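Local structure of HemO (Neisseria meningitidis, 1J77) at residues H53-H58 with I108-C113; D57-Y60 with E64-K67; T10-L15 with A155-L160. The protein binds heme and probably opens its porphyrin ring by oxidation, as expected of a heme oxygenase. All blocks are in the same frame, centred on the assembly; numbering follows the deposited sequence.

Contact 1: residues H53-H58 with I108-C113; sequences HKAVDH and IGWLYC. With HEM (protoporphyrin IX containing Fe), chain B.
In the all-helical heme oxygenase fold, A55 and V56 of helix 39-60 pack against W110 of helix 104-119, a helix whose Y112 and C113 meet the heme. The closest touch is between V56 CG1 and W110 CE3, 3.8 Å apart. The methyl arrives at the rim of the indole, near the ring plane, and also lies against W110 CB. A55 is more loosely placed: its CB sits 4.3 Å from W110 CZ3, approaching the six-membered ring obliquely. The indole is carried across to the valine because CG of W110 stands opposite its carbonyl carbon (chi1 -71°). The alpha carbons of V56 and W110 are 6.9 Å apart, and no hydrogen bond crosses between the segments. Beyond the valine, P100 and A180 also touch the indole.

Two residues further on, the same helix illustrates how a helix can divide its labour. Y112 has CG trans to its backbone nitrogen (chi1 164°), which sends the phenol to the heme. Its OH donates to propionate oxygen O1D over 2.7 Å, with the acceptor in the plane of the ring, while the heme methyl CMD lies over one ring face, 3.8 Å above the plane and displaced to the rim. C113 reaches the porphyrin through its sulfur, SG being 3.5 Å from vinyl carbon CAC. The iron carries a water at 1.9 Å, and H23 is its axial protein ligand.

Apolar carbon on one side and a directed phenol on the other imply a clear separation of tasks: dispersion contacts join the two helices, whereas one short, in-plane hydrogen bond ties helix 104-119 to the propionate and would probably be strengthened by the negative charge of the carboxylate.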
loop_
_atom_site.group_PDB
_atom_site.type_symbol
_atom_site.label_atom_id
_atom_site.label_comp_id
_atom_site.label_asym_id
_atom_site.label_seq_id
_atom_site.Cartn_x
_atom_site.Cartn_y
_atom_site.Cartn_z
ATOM N N HIS A 53 -3.215 -1.585 -5.371
ATOM C CA HIS A 53 -2.073 -1.324 -6.260
ATOM C C HIS A 53 -2.536 -0.906 -7.659
ATOM O O HIS A 53 -1.882 -0.102 -8.309
ATOM C CB HIS A 53 -1.127 -2.522 -6.258
ATOM C CG HIS A 53 -0.247 -2.509 -5.058
ATOM N ND1 HIS A 53 -0.470 -3.252 -3.905
ATOM C CD2 HIS A 53 0.805 -1.709 -4.789
ATOM C CE1 HIS A 53 0.467 -2.964 -3.022
ATOM N NE2 HIS A 53 1.243 -2.021 -3.527
ATOM N N LYS A 54 -3.670 -1.384 -8.127
ATOM C CA LYS A 54 -4.199 -0.840 -9.380
ATOM C C LYS A 54 -4.507 0.657 -9.258
ATOM O O LYS A 54 -4.221 1.450 -10.165
ATOM C CB LYS A 54 -5.441 -1.625 -9.819
ATOM C CG LYS A 54 -6.189 -1.029 -11.037
ATOM C CD LYS A 54 -5.400 -1.004 -12.275
ATOM C CE LYS A 54 -6.177 -0.293 -13.420
ATOM N NZ LYS A 54 -5.580 -0.616 -14.738
ATOM N N ALA A 55 -5.111 1.057 -8.161
ATOM C CA ALA A 55 -5.521 2.416 -7.898
ATOM C C ALA A 55 -4.366 3.414 -7.907
ATOM O O ALA A 55 -4.618 4.620 -8.027
ATOM C CB ALA A 55 -6.264 2.499 -6.563
ATOM N N VAL A 56 -3.149 2.938 -7.670
ATOM C CA VAL A 56 -2.022 3.848 -7.675
ATOM C C VAL A 56 -1.148 3.711 -8.890
ATOM O O VAL A 56 -0.162 4.438 -9.030
ATOM C CB VAL A 56 -1.169 3.758 -6.390
ATOM C CG1 VAL A 56 -1.943 4.191 -5.133
ATOM C CG2 VAL A 56 -0.514 2.374 -6.243
ATOM N N ASP A 57 -1.519 2.837 -9.811
ATOM C CA ASP A 57 -0.725 2.519 -10.983
ATOM C C ASP A 57 -0.400 3.722 -11.856
ATOM O O ASP A 57 0.715 3.852 -12.293
ATOM C CB ASP A 57 -1.395 1.417 -11.807
ATOM C CG ASP A 57 -0.413 0.727 -12.682
ATOM O OD1 ASP A 57 -0.591 0.719 -13.935
ATOM O OD2 ASP A 57 0.609 0.234 -12.161
ATOM N N HIS A 58 -1.401 4.564 -12.057
ATOM C CA HIS A 58 -1.242 5.760 -12.905
ATOM C C HIS A 58 -0.360 6.817 -12.210
ATOM O O HIS A 58 0.205 7.727 -12.875
ATOM C CB HIS A 58 -2.623 6.334 -13.232
ATOM C CG HIS A 58 -3.318 6.958 -12.059
ATOM N ND1 HIS A 58 -3.719 6.221 -10.956
ATOM C CD2 HIS A 58 -3.611 8.252 -11.764
ATOM C CE1 HIS A 58 -4.271 7.034 -10.065
ATOM N NE2 HIS A 58 -4.195 8.275 -10.515
ATOM N N ILE A 108 0.333 12.625 -4.423
ATOM C CA ILE A 108 1.612 12.419 -3.739
ATOM C C ILE A 108 1.407 11.659 -2.415
ATOM O O ILE A 108 2.207 10.809 -2.090
ATOM C CB ILE A 108 2.348 13.768 -3.545
ATOM C CG1 ILE A 108 2.588 14.432 -4.898
ATOM C CG2 ILE A 108 3.674 13.513 -2.855
ATOM C CD1 ILE A 108 2.977 15.898 -4.789
ATOM N N GLY A 109 0.342 11.986 -1.707
ATOM C CA GLY A 109 -0.073 11.224 -0.523
ATOM C C GLY A 109 -0.385 9.751 -0.772
ATOM O O GLY A 109 -0.002 8.906 0.039
ATOM N N TRP A 110 -1.074 9.439 -1.860
ATOM C CA TRP A 110 -1.310 8.050 -2.254
ATOM C C TRP A 110 -0.022 7.345 -2.548
ATOM O O TRP A 110 0.169 6.169 -2.216
ATOM C CB TRP A 110 -2.265 7.914 -3.460
ATOM C CG TRP A 110 -3.670 8.239 -3.153
ATOM C CD1 TRP A 110 -4.203 9.440 -2.826
ATOM C CD2 TRP A 110 -4.754 7.318 -3.169
ATOM N NE1 TRP A 110 -5.538 9.301 -2.577
ATOM C CE2 TRP A 110 -5.915 8.015 -2.828
ATOM C CE3 TRP A 110 -4.858 5.966 -3.456
ATOM C CZ2 TRP A 110 -7.189 7.397 -2.748
ATOM C CZ3 TRP A 110 -6.112 5.362 -3.379
ATOM C CH2 TRP A 110 -7.245 6.078 -3.009
ATOM N N LEU A 111 0.886 8.038 -3.234
ATOM C CA LEU A 111 2.162 7.465 -3.490
ATOM C C LEU A 111 2.980 7.129 -2.208
ATOM O O LEU A 111 3.593 6.068 -2.140
ATOM C CB LEU A 111 2.962 8.391 -4.439
ATOM C CG LEU A 111 4.340 7.872 -4.807
ATOM C CD1 LEU A 111 4.346 6.587 -5.489
ATOM C CD2 LEU A 111 5.087 8.932 -5.639
ATOM N N TYR A 112 3.006 8.053 -1.270
ATOM C CA TYR A 112 3.604 7.824 0.059
ATOM C C TYR A 112 3.001 6.553 0.702
ATOM O O TYR A 112 3.746 5.644 1.119
ATOM C CB TYR A 112 3.379 9.058 0.945
ATOM C CG TYR A 112 3.608 8.765 2.416
ATOM C CD1 TYR A 112 4.904 8.664 2.939
ATOM C CD2 TYR A 112 2.531 8.556 3.243
ATOM C CE1 TYR A 112 5.097 8.349 4.275
ATOM C CE2 TYR A 112 2.708 8.210 4.589
ATOM C CZ TYR A 112 3.999 8.115 5.106
ATOM O OH TYR A 112 4.168 7.785 6.471
ATOM N N CYS A 113 1.687 6.434 0.688
ATOM C CA CYS A 113 0.985 5.297 1.328
ATOM C C CYS A 113 1.397 4.010 0.648
ATOM O O CYS A 113 1.793 3.054 1.300
ATOM C CB CYS A 113 -0.483 5.539 1.192
ATOM S SG CYS A 113 -1.512 4.363 1.972
HETATM C CHA HEM B . 5.486 1.449 7.710
HETATM C CHB HEM B . 3.760 -2.673 9.577
HETATM C CHC HEM B . 0.122 -2.601 6.327
HETATM C CHD HEM B . 1.601 1.785 4.795
HETATM C C1A HEM B . 5.386 0.281 8.428
HETATM C C2A HEM B . 6.400 -0.260 9.360
HETATM C C3A HEM B . 5.896 -1.389 9.854
HETATM C C4A HEM B . 4.571 -1.613 9.292
HETATM C CMA HEM B . 6.596 -2.317 10.878
HETATM C CAA HEM B . 7.820 0.284 9.691
HETATM C CBA HEM B . 8.835 -0.429 8.797
HETATM C CGA HEM B . 10.230 0.146 8.949
HETATM O O1A HEM B . 10.349 1.306 9.443
HETATM O O2A HEM B . 11.207 -0.577 8.589
HETATM C C1B HEM B . 2.626 -3.030 8.864
HETATM C C2B HEM B . 1.865 -4.232 9.069
HETATM C C3B HEM B . 0.823 -4.209 8.190
HETATM C C4B HEM B . 0.971 -3.010 7.367
HETATM C CMB HEM B . 2.264 -5.279 10.140
HETATM C CAB HEM B . -0.248 -5.279 7.966
HETATM C CBB HEM B . -0.730 -6.000 8.973
HETATM C C1C HEM B . 0.250 -1.444 5.606
HETATM C C2C HEM B . -0.572 -1.055 4.460
HETATM C C3C HEM B . -0.195 0.179 4.089
HETATM C C4C HEM B . 0.934 0.587 4.878
HETATM C CMC HEM B . -1.744 -1.894 3.932
HETATM C CAC HEM B . -0.756 1.045 2.969
HETATM C CBC HEM B . -1.971 0.797 2.489
HETATM C C1D HEM B . 2.755 2.058 5.459
HETATM C C2D HEM B . 3.480 3.287 5.265
HETATM C C3D HEM B . 4.667 3.211 6.172
HETATM C C4D HEM B . 4.550 1.924 6.815
HETATM C CMD HEM B . 3.076 4.426 4.327
HETATM C CAD HEM B . 5.814 4.209 6.333
HETATM C CBD HEM B . 5.778 4.933 7.646
HETATM C CGD HEM B . 6.905 5.938 7.559
HETATM O O1D HEM B . 6.651 7.052 7.041
HETATM O O2D HEM B . 8.031 5.643 8.066
HETATM N NA HEM B . 4.311 -0.576 8.413
HETATM N NB HEM B . 2.031 -2.292 7.851
HETATM N NC HEM B . 1.143 -0.430 5.797
HETATM N ND HEM B . 3.399 1.240 6.398
HETATM FE FE HEM B . 2.677 -0.451 7.195
HETATM O O HOH W 1 3.702 -1.341 5.793
#

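Contact 2: residues D57-Y60 with E64-K67; sequences DHIY and ELNK
I59, L65 and N66 hold together the short link between the consecutive helices 39-60 and 63-68 of the helical heme oxygenase fold, where the chain leaves the end of the first helix, turns, and enters the short, irregular second one. The fastening has an apolar part and a polar part.

I59 and L65 supply the apolar part. Their side chains lie alongside one another and point the same way, with I59 CG2 and L65 CD1 touching at 3.8 Å. That isoleucine methyl stands trans to its own backbone nitrogen, while CG1, the other branch (chi1 -57°), runs over one face of the H58 ring, 3.4 Å above its plane. L65 CD1 also rests near the backbone oxygen of I59, so the leucine packs on main chain as well as side chain. A107 and W110 of helix 104-119 touch I59 too, and L72 touches L65.

N66 provides the polar part. Its amide reaches back to the last turn of the preceding helix, where ND2 donates to Y60 O over 2.9 Å. The oxygen lies close to the amide plane, but the nitrogen approaches it from a direction tilted 34° off the carbonyl plane. ND2 is shared with D62 O, and OD1 accepts from E73 N, so both ends of the amide are engaged and its flip is fixed by which end donates.

Y60 takes part through its backbone alone. Its CB points away from the short helix, and its hydroxyl is hydrogen-bonded to E115 OE1 on helix 104-119. The turn is thus gripped at the asparagine by a fairly straight bond, with an N-H...O angle of 154° from N66 ND2 to Y60 O.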
loop_
_atom_site.group_PDB
_atom_site.type_symbol
_atom_site.label_atom_id
_atom_site.label_comp_id
_atom_site.label_asym_id
_atom_site.label_seq_id
_atom_site.Cartn_x
_atom_site.Cartn_y
_atom_site.Cartn_z
ATOM N N ASP A 57 -1.519 2.837 -9.811
ATOM C CA ASP A 57 -0.725 2.519 -10.983
ATOM C C ASP A 57 -0.400 3.722 -11.856
ATOM O O ASP A 57 0.715 3.852 -12.293
ATOM C CB ASP A 57 -1.395 1.417 -11.807
ATOM C CG ASP A 57 -0.413 0.727 -12.682
ATOM O OD1 ASP A 57 -0.591 0.719 -13.935
ATOM O OD2 ASP A 57 0.609 0.234 -12.161
ATOM N N HIS A 58 -1.401 4.564 -12.057
ATOM C CA HIS A 58 -1.242 5.760 -12.905
ATOM C C HIS A 58 -0.360 6.817 -12.210
ATOM O O HIS A 58 0.205 7.727 -12.875
ATOM C CB HIS A 58 -2.623 6.334 -13.232
ATOM C CG HIS A 58 -3.318 6.958 -12.059
ATOM N ND1 HIS A 58 -3.719 6.221 -10.956
ATOM C CD2 HIS A 58 -3.611 8.252 -11.764
ATOM C CE1 HIS A 58 -4.271 7.034 -10.065
ATOM N NE2 HIS A 58 -4.195 8.275 -10.515
ATOM N N ILE A 59 -0.251 6.752 -10.883
ATOM C CA ILE A 59 0.598 7.686 -10.155
ATOM C C ILE A 59 2.062 7.261 -10.308
ATOM O O ILE A 59 2.933 8.101 -10.497
ATOM C CB ILE A 59 0.176 7.758 -8.674
ATOM C CG1 ILE A 59 -1.297 8.157 -8.568
ATOM C CG2 ILE A 59 1.111 8.754 -7.898
ATOM C CD1 ILE A 59 -1.836 8.178 -7.144
ATOM N N TYR A 60 2.332 5.963 -10.253
ATOM C CA TYR A 60 3.698 5.446 -10.432
ATOM C C TYR A 60 4.213 5.752 -11.822
ATOM O O TYR A 60 5.413 5.947 -12.009
ATOM C CB TYR A 60 3.843 3.932 -10.141
ATOM C CG TYR A 60 4.037 3.621 -8.640
ATOM C CD1 TYR A 60 2.989 3.162 -7.846
ATOM C CD2 TYR A 60 5.275 3.742 -8.043
ATOM C CE1 TYR A 60 3.163 2.894 -6.503
ATOM C CE2 TYR A 60 5.466 3.482 -6.713
ATOM C CZ TYR A 60 4.405 3.057 -5.932
ATOM O OH TYR A 60 4.639 2.791 -4.589
ATOM N N GLU A 64 5.074 13.713 -14.862
ATOM C CA GLU A 64 5.672 14.730 -13.986
ATOM C C GLU A 64 6.429 14.130 -12.791
ATOM O O GLU A 64 7.575 14.491 -12.509
ATOM C CB GLU A 64 4.616 15.700 -13.512
ATOM C CG GLU A 64 5.174 16.945 -12.850
ATOM C CD GLU A 64 4.341 18.181 -13.153
ATOM O OE1 GLU A 64 3.365 18.417 -12.413
ATOM O OE2 GLU A 64 4.657 18.916 -14.132
ATOM N N LEU A 65 5.816 13.176 -12.095
ATOM C CA LEU A 65 6.518 12.568 -10.992
ATOM C C LEU A 65 7.725 11.746 -11.397
ATOM O O LEU A 65 8.638 11.617 -10.616
ATOM C CB LEU A 65 5.583 11.683 -10.172
ATOM C CG LEU A 65 4.532 12.506 -9.443
ATOM C CD1 LEU A 65 3.535 11.543 -8.741
ATOM C CD2 LEU A 65 5.190 13.453 -8.444
ATOM N N ASN A 66 7.742 11.161 -12.588
ATOM C CA ASN A 66 8.904 10.395 -13.036
ATOM C C ASN A 66 10.108 11.282 -13.404
ATOM O O ASN A 66 11.222 10.784 -13.545
ATOM C CB ASN A 66 8.553 9.479 -14.207
ATOM C CG ASN A 66 8.023 8.121 -13.743
ATOM O OD1 ASN A 66 8.786 7.137 -13.608
ATOM N ND2 ASN A 66 6.704 8.052 -13.547
ATOM N N LYS A 67 9.845 12.568 -13.555
ATOM C CA LYS A 67 10.901 13.542 -13.864
ATOM C C LYS A 67 11.518 14.030 -12.564
ATOM O O LYS A 67 12.674 14.481 -12.536
ATOM C CB LYS A 67 10.316 14.724 -14.636
ATOM C CG LYS A 67 10.088 14.462 -16.119
ATOM C CD LYS A 67 11.361 13.997 -16.824
ATOM C CE LYS A 67 11.158 13.938 -18.335
ATOM N NZ LYS A 67 12.084 12.920 -18.955
#

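Contact 3: residues T10-L15 with A155-L160; sequences TFAKRL and AFVEHL
The ring of F11 turns its edge to L160 and one of its faces to L15, in the first two turns of helix 11-32, where it packs on helix 149-162 of the helical heme oxygenase fold. At the edge, near the ring plane, CD2 of F11 comes 3.6 Å from the backbone O of L160, an approach that is weakly polar at most. Over the face lies L15 CD1, 3.6 Å above the plane and shifted toward the rim, one helical turn further along. The second flat group, the guanidinium of R14, folds back along its own helix, with T10 C 3.4 Å above one face and F11 N over the same group. R14 is anchored there by a salt bridge from NH1 to E170 and a hydrogen bond from NH2 to A8 O.

F11 reaches across because its CG is trans to the backbone nitrogen (chi1 177°), and E170, A173, L165 and N161 also touch it. The helices come closest in these segments at A12, whose small side chain is consistent with the 6.5 Å between the alpha carbons of A12 and V157; A12 CB touches V157 CG1 at 3.7 Å. L160 has the greatest area buried here; its CB points toward helix 11-32, and the side chain also lies near Y112. No hydrogen bond links the segments, so the junction is made by van der Waals contact between A12 and V157 and by the F11 edge at the L160 carbonyl. The A12 side chain is about 6 Å from the nearest heme atoms, just behind the pocket.

The start of the helix is secured within its own segment. T10 occupies the N-cap, and its OG1 accepts from K13 N across 3.1 Å at an N-H...O angle of 147°.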
loop_
_atom_site.group_PDB
_atom_site.type_symbol
_atom_site.label_atom_id
_atom_site.label_comp_id
_atom_site.label_asym_id
_atom_site.label_seq_id
_atom_site.Cartn_x
_atom_site.Cartn_y
_atom_site.Cartn_z
ATOM N N THR A 10 10.341 17.698 8.714
ATOM C CA THR A 10 10.429 17.371 7.281
ATOM C C THR A 10 9.092 16.872 6.781
ATOM O O THR A 10 8.285 16.392 7.567
ATOM C CB THR A 10 11.482 16.286 7.019
ATOM O OG1 THR A 10 10.907 14.974 7.151
ATOM C CG2 THR A 10 12.571 16.303 8.098
ATOM N N PHE A 11 8.872 16.975 5.472
ATOM C CA PHE A 11 7.622 16.572 4.834
ATOM C C PHE A 11 7.293 15.122 5.136
ATOM O O PHE A 11 6.172 14.795 5.580
ATOM C CB PHE A 11 7.757 16.781 3.316
ATOM C CG PHE A 11 6.547 16.341 2.500
ATOM C CD1 PHE A 11 5.248 16.603 2.919
ATOM C CD2 PHE A 11 6.740 15.694 1.301
ATOM C CE1 PHE A 11 4.159 16.213 2.132
ATOM C CE2 PHE A 11 5.665 15.293 0.517
ATOM C CZ PHE A 11 4.373 15.568 0.920
ATOM N N ALA A 12 8.257 14.253 4.910
ATOM C CA ALA A 12 8.098 12.830 5.116
ATOM C C ALA A 12 7.780 12.539 6.566
ATOM O O ALA A 12 7.010 11.614 6.848
ATOM C CB ALA A 12 9.376 12.088 4.657
ATOM N N LYS A 13 8.308 13.338 7.494
ATOM C CA LYS A 13 8.053 13.107 8.932
ATOM C C LYS A 13 6.695 13.606 9.340
ATOM O O LYS A 13 6.111 13.114 10.318
ATOM C CB LYS A 13 9.126 13.808 9.796
ATOM C CG LYS A 13 10.375 13.037 9.835
ATOM C CD LYS A 13 11.508 13.749 10.559
ATOM C CE LYS A 13 12.708 12.826 10.654
ATOM N NZ LYS A 13 13.927 13.542 11.143
ATOM N N ARG A 14 6.193 14.611 8.656
ATOM C CA ARG A 14 4.910 15.154 8.952
ATOM C C ARG A 14 3.853 14.174 8.414
ATOM O O ARG A 14 2.834 13.910 9.096
ATOM C CB ARG A 14 4.777 16.553 8.395
ATOM C CG ARG A 14 5.778 17.535 9.074
ATOM C CD ARG A 14 5.444 19.009 8.882
ATOM N NE ARG A 14 5.950 19.577 7.625
ATOM C CZ ARG A 14 7.226 19.932 7.419
ATOM N NH1 ARG A 14 7.610 20.442 6.248
ATOM N NH2 ARG A 14 8.132 19.740 8.358
ATOM N N LEU A 15 4.111 13.605 7.233
ATOM C CA LEU A 15 3.225 12.595 6.656
ATOM C C LEU A 15 3.077 11.462 7.662
ATOM O O LEU A 15 1.941 11.045 7.982
ATOM C CB LEU A 15 3.803 12.057 5.340
ATOM C CG LEU A 15 3.437 12.877 4.102
ATOM C CD1 LEU A 15 4.382 12.590 3.006
ATOM C CD2 LEU A 15 2.037 12.561 3.680
ATOM N N ALA A 155 16.010 6.411 0.183
ATOM C CA ALA A 155 16.210 7.094 -1.109
ATOM C C ALA A 155 14.909 7.751 -1.529
ATOM O O ALA A 155 14.853 8.955 -1.843
ATOM C CB ALA A 155 16.657 6.109 -2.163
ATOM N N PHE A 156 13.832 6.965 -1.476
ATOM C CA PHE A 156 12.545 7.461 -1.855
ATOM C C PHE A 156 12.212 8.682 -1.024
ATOM O O PHE A 156 11.746 9.711 -1.534
ATOM C CB PHE A 156 11.484 6.375 -1.604
ATOM C CG PHE A 156 10.131 6.743 -2.113
ATOM C CD1 PHE A 156 9.868 6.719 -3.480
ATOM C CD2 PHE A 156 9.125 7.144 -1.241
ATOM C CE1 PHE A 156 8.644 7.068 -3.938
ATOM C CE2 PHE A 156 7.887 7.492 -1.721
ATOM C CZ PHE A 156 7.649 7.473 -3.056
ATOM N N VAL A 157 12.438 8.564 0.283
ATOM C CA VAL A 157 12.206 9.642 1.205
ATOM C C VAL A 157 12.944 10.930 0.800
ATOM O O VAL A 157 12.413 12.022 0.942
ATOM C CB VAL A 157 12.550 9.238 2.656
ATOM C CG1 VAL A 157 12.529 10.446 3.562
ATOM C CG2 VAL A 157 11.496 8.250 3.160
ATOM N N GLU A 158 14.144 10.803 0.266
ATOM C CA GLU A 158 14.880 11.982 -0.166
ATOM C C GLU A 158 14.127 12.697 -1.276
ATOM O O GLU A 158 13.880 13.911 -1.206
ATOM C CB GLU A 158 16.272 11.584 -0.637
ATOM C CG GLU A 158 17.154 11.015 0.455
ATOM C CD GLU A 158 17.689 12.062 1.424
ATOM O OE1 GLU A 158 17.043 13.111 1.626
ATOM O OE2 GLU A 158 18.770 11.835 2.012
ATOM N N HIS A 159 13.722 11.922 -2.282
ATOM C CA HIS A 159 12.995 12.461 -3.431
ATOM C C HIS A 159 11.691 13.116 -3.018
ATOM O O HIS A 159 11.310 14.153 -3.564
ATOM C CB HIS A 159 12.731 11.366 -4.464
ATOM C CG HIS A 159 13.963 10.843 -5.140
ATOM N ND1 HIS A 159 14.222 9.494 -5.267
ATOM C CD2 HIS A 159 14.997 11.480 -5.742
ATOM C CE1 HIS A 159 15.360 9.323 -5.912
ATOM N NE2 HIS A 159 15.860 10.512 -6.200
ATOM N N LEU A 160 10.983 12.508 -2.061
ATOM C CA LEU A 160 9.739 13.092 -1.578
ATOM C C LEU A 160 9.971 14.474 -0.956
ATOM O O LEU A 160 9.268 15.442 -1.259
ATOM C CB LEU A 160 9.059 12.168 -0.550
ATOM C CG LEU A 160 8.232 10.998 -1.050
ATOM C CD1 LEU A 160 7.561 10.344 0.166
ATOM C CD2 LEU A 160 7.204 11.443 -2.075
#

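In the fold
Contact 3 joins chain-distant helices, 11-32 and 149-162, and the other two contacts are nested inside the long loop it closes. Contacts 1 and 2 start from the same stretch of helix 39-60, sharing D57 and H58; their centres lie 9 Å apart, and they meet where L111 and W110 pack on Y60 and I59. The centre of contact 3 is about 15 Å from that of contact 1, which it touches where F156 meets L111 and L15 meets Y112, and 16 Å from that of contact 2, which it does not touch. Helix 104-119 therefore links the junction of helices 39-60 and 63-68 to the N-terminal helix and, through propionate-binding Y112, connects both to the heme pocket.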